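Local coordinates for 2-Cys Peroxiredoxin (Plasmodium vivax SaI-1, PDB 2I81), which probably reduces hydrogen peroxide and organic hydroperoxides through a reactive thiol, as expected of a 2-Cys peroxiredoxin of the malaria parasite, at residues 126-129 and 130-134. Numbering follows the deposited sequence.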
ATOM      1  N   LYS A 126     -25.036  16.555  -7.018  1.00 23.79           N
ATOM      2  CA  LYS A 126     -24.123  16.535  -8.175  1.00 24.71           C
ATOM      3  C   LYS A 126     -23.708  15.125  -8.609  1.00 25.66           C
ATOM      4  O   LYS A 126     -22.901  14.973  -9.530  1.00 27.47           O
ATOM      5  CB  LYS A 126     -22.875  17.401  -7.942  1.00 24.76           C
ATOM      6  CG  LYS A 126     -23.135  18.887  -7.785  1.00 22.23           C
ATOM      7  CD  LYS A 126     -21.830  19.624  -7.535  1.00 25.54           C
ATOM      8  CE  LYS A 126     -22.060  20.945  -6.829  1.00 23.70           C
ATOM      9  NZ  LYS A 126     -22.572  22.004  -7.742  1.00 21.78           N
ATOM     10  N   SER A 127     -24.265  14.103  -7.960  1.00 23.85           N
ATOM     11  CA  SER A 127     -23.864  12.717  -8.215  1.00 22.26           C
ATOM     12  C   SER A 127     -24.275  12.197  -9.594  1.00 21.00           C
ATOM     13  O   SER A 127     -23.572  11.368 -10.172  1.00 22.29           O
ATOM     14  CB  SER A 127     -24.377  11.785  -7.113  1.00 21.82           C
ATOM     15  OG  SER A 127     -25.791  11.839  -7.011  1.00 26.04           O
ATOM     16  N   ILE A 128     -25.402  12.682 -10.117  1.00 18.92           N
ATOM     17  CA  ILE A 128     -25.865  12.279 -11.451  1.00 18.12           C
ATOM     18  C   ILE A 128     -24.910  12.801 -12.531  1.00 19.77           C
ATOM     19  O   ILE A 128     -24.542  12.062 -13.448  1.00 22.32           O
ATOM     20  CB  ILE A 128     -27.324  12.733 -11.736  1.00 19.68           C
ATOM     21  CG1 ILE A 128     -28.263  12.258 -10.621  1.00 16.73           C
ATOM     22  CG2 ILE A 128     -27.801  12.212 -13.096  1.00 15.75           C
ATOM     23  CD1 ILE A 128     -29.576  13.016 -10.548  1.00 15.49           C
ATOM     24  N   SER A 129     -24.507  14.065 -12.409  1.00 20.99           N
ATOM     25  CA  SER A 129     -23.536  14.668 -13.324  1.00 23.42           C
ATOM     26  C   SER A 129     -22.176  13.984 -13.212  1.00 23.71           C
ATOM     27  O   SER A 129     -21.495  13.775 -14.219  1.00 23.38           O
ATOM     28  CB  SER A 129     -23.392  16.167 -13.049  1.00 22.17           C
ATOM     29  OG  SER A 129     -24.649  16.819 -13.093  1.00 28.87           O
ATOM     30  N   LYS A 130     -21.792  13.641 -11.980  1.00 23.78           N
ATOM     31  CA  LYS A 130     -20.550  12.915 -11.715  1.00 25.80           C
ATOM     32  C   LYS A 130     -20.560  11.526 -12.346  1.00 26.50           C
ATOM     33  O   LYS A 130     -19.557  11.098 -12.925  1.00 26.80           O
ATOM     34  CB  LYS A 130     -20.292  12.800 -10.208  1.00 24.73           C
ATOM     35  CG  LYS A 130     -19.703  14.047  -9.571  1.00 26.47           C
ATOM     36  CD  LYS A 130     -19.498  13.863  -8.075  1.00 27.60           C
ATOM     37  CE  LYS A 130     -19.058  15.161  -7.412  1.00 29.66           C
ATOM     38  NZ  LYS A 130     -18.851  14.995  -5.947  1.00 35.11           N
ATOM     39  N   ASP A 131     -21.691  10.828 -12.232  1.00 25.57           N
ATOM     40  CA  ASP A 131     -21.824   9.484 -12.794  1.00 25.93           C
ATOM     41  C   ASP A 131     -21.830   9.476 -14.324  1.00 25.57           C
ATOM     42  O   ASP A 131     -21.307   8.547 -14.941  1.00 27.35           O
ATOM     43  CB  ASP A 131     -23.065   8.770 -12.241  1.00 26.93           C
ATOM     44  CG  ASP A 131     -22.909   8.361 -10.779  1.00 29.69           C
ATOM     45  OD1 ASP A 131     -21.761   8.183 -10.312  1.00 33.29           O
ATOM     46  OD2 ASP A 131     -23.944   8.208 -10.097  1.00 29.36           O
ATOM     47  N   TYR A 132     -22.413  10.511 -14.929  1.00 24.89           N
ATOM     48  CA  TYR A 132     -22.476  10.617 -16.390  1.00 23.81           C
ATOM     49  C   TYR A 132     -21.280  11.358 -16.989  1.00 25.28           C
ATOM     50  O   TYR A 132     -21.252  11.643 -18.191  1.00 25.00           O
ATOM     51  CB  TYR A 132     -23.803  11.242 -16.830  1.00 21.99           C
ATOM     52  CG  TYR A 132     -24.938  10.250 -16.801  1.00 22.36           C
ATOM     53  CD1 TYR A 132     -25.605   9.958 -15.613  1.00 19.41           C
ATOM     54  CD2 TYR A 132     -25.327   9.576 -17.958  1.00 19.13           C
ATOM     55  CE1 TYR A 132     -26.639   9.034 -15.576  1.00 22.62           C
ATOM     56  CE2 TYR A 132     -26.362   8.649 -17.933  1.00 21.52           C
ATOM     57  CZ  TYR A 132     -27.013   8.384 -16.740  1.00 22.89           C
ATOM     58  OH  TYR A 132     -28.040   7.468 -16.711  1.00 23.90           O
ATOM     59  N   ASN A 133     -20.294  11.641 -16.138  1.00 23.91           N
ATOM     60  CA  ASN A 133     -19.070  12.352 -16.515  1.00 26.46           C
ATOM     61  C   ASN A 133     -19.346  13.637 -17.301  1.00 25.69           C
ATOM     62  O   ASN A 133     -18.773  13.863 -18.371  1.00 25.61           O
ATOM     63  CB  ASN A 133     -18.104  11.426 -17.276  1.00 27.26           C
ATOM     64  CG  ASN A 133     -17.787  10.147 -16.512  1.00 35.45           C
ATOM     65  OD1 ASN A 133     -18.206   9.059 -16.907  1.00 39.49           O
ATOM     66  ND2 ASN A 133     -17.047  10.276 -15.414  1.00 35.10           N
ATOM     67  N   VAL A 134     -20.239  14.466 -16.764  1.00 24.89           N
ATOM     68  CA  VAL A 134     -20.562  15.756 -17.382  1.00 24.58           C
ATOM     69  C   VAL A 134     -20.439  16.940 -16.416  1.00 24.25           C
ATOM     70  O   VAL A 134     -20.772  18.073 -16.773  1.00 24.67           O
ATOM     71  CB  VAL A 134     -21.960  15.753 -18.080  1.00 23.99           C
ATOM     72  CG1 VAL A 134     -21.950  14.837 -19.301  1.00 22.54           C
ATOM     73  CG2 VAL A 134     -23.071  15.362 -17.104  1.00 22.66           C
TER
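The edge of the Tyr-132 ring meets Ile-128 O, which lies in the ring plane 3.2 Å from CD1, while the Ile-128 CG2 methyl comes in from off the plane, 4.0 Å from the same CD1. With CG2 anti to the backbone N, this branch runs side by side with the tyrosine one turn on. Tyr-22 adds an edge-to-face ring contact, and Leu-57, Val-146 and Ile-148 of the central sheet also pack against Tyr-132. Tyr-132 N donates to Ile-128 O at 3.0 Å, continuing the i to i+4 ladder of the short helix 127-131, in which Lys-130 N reaches Lys-126 O and Asp-131 N reaches Ser-127 O.

A Schellman motif closes the helix. Val-134 N donates to Ser-129 O at 2.9 Å in an almost straight bond (176°), while the inner bond from Asn-133 N to Lys-130 O is weak, and Asn-133 adopts the positive phi of the C-prime residue (49°). Beside the outer bond Val-134 CG2 rests 4.1 Å from Ser-129 CB, both side chains also touching Phe-59.

At the other end Asp-123 receives hydrogen bonds from Ser-129 OG and Ile-128 N, tying down the first turn. Its negative charge, beside the helix N-terminus, would probably interact favourably with the helix dipole, whereas Asp-131 OD2, an acceptor 3.2 Å from Ser-127 O, is probably mildly repelled, its charge also likely disfavoured near the helix C-terminus.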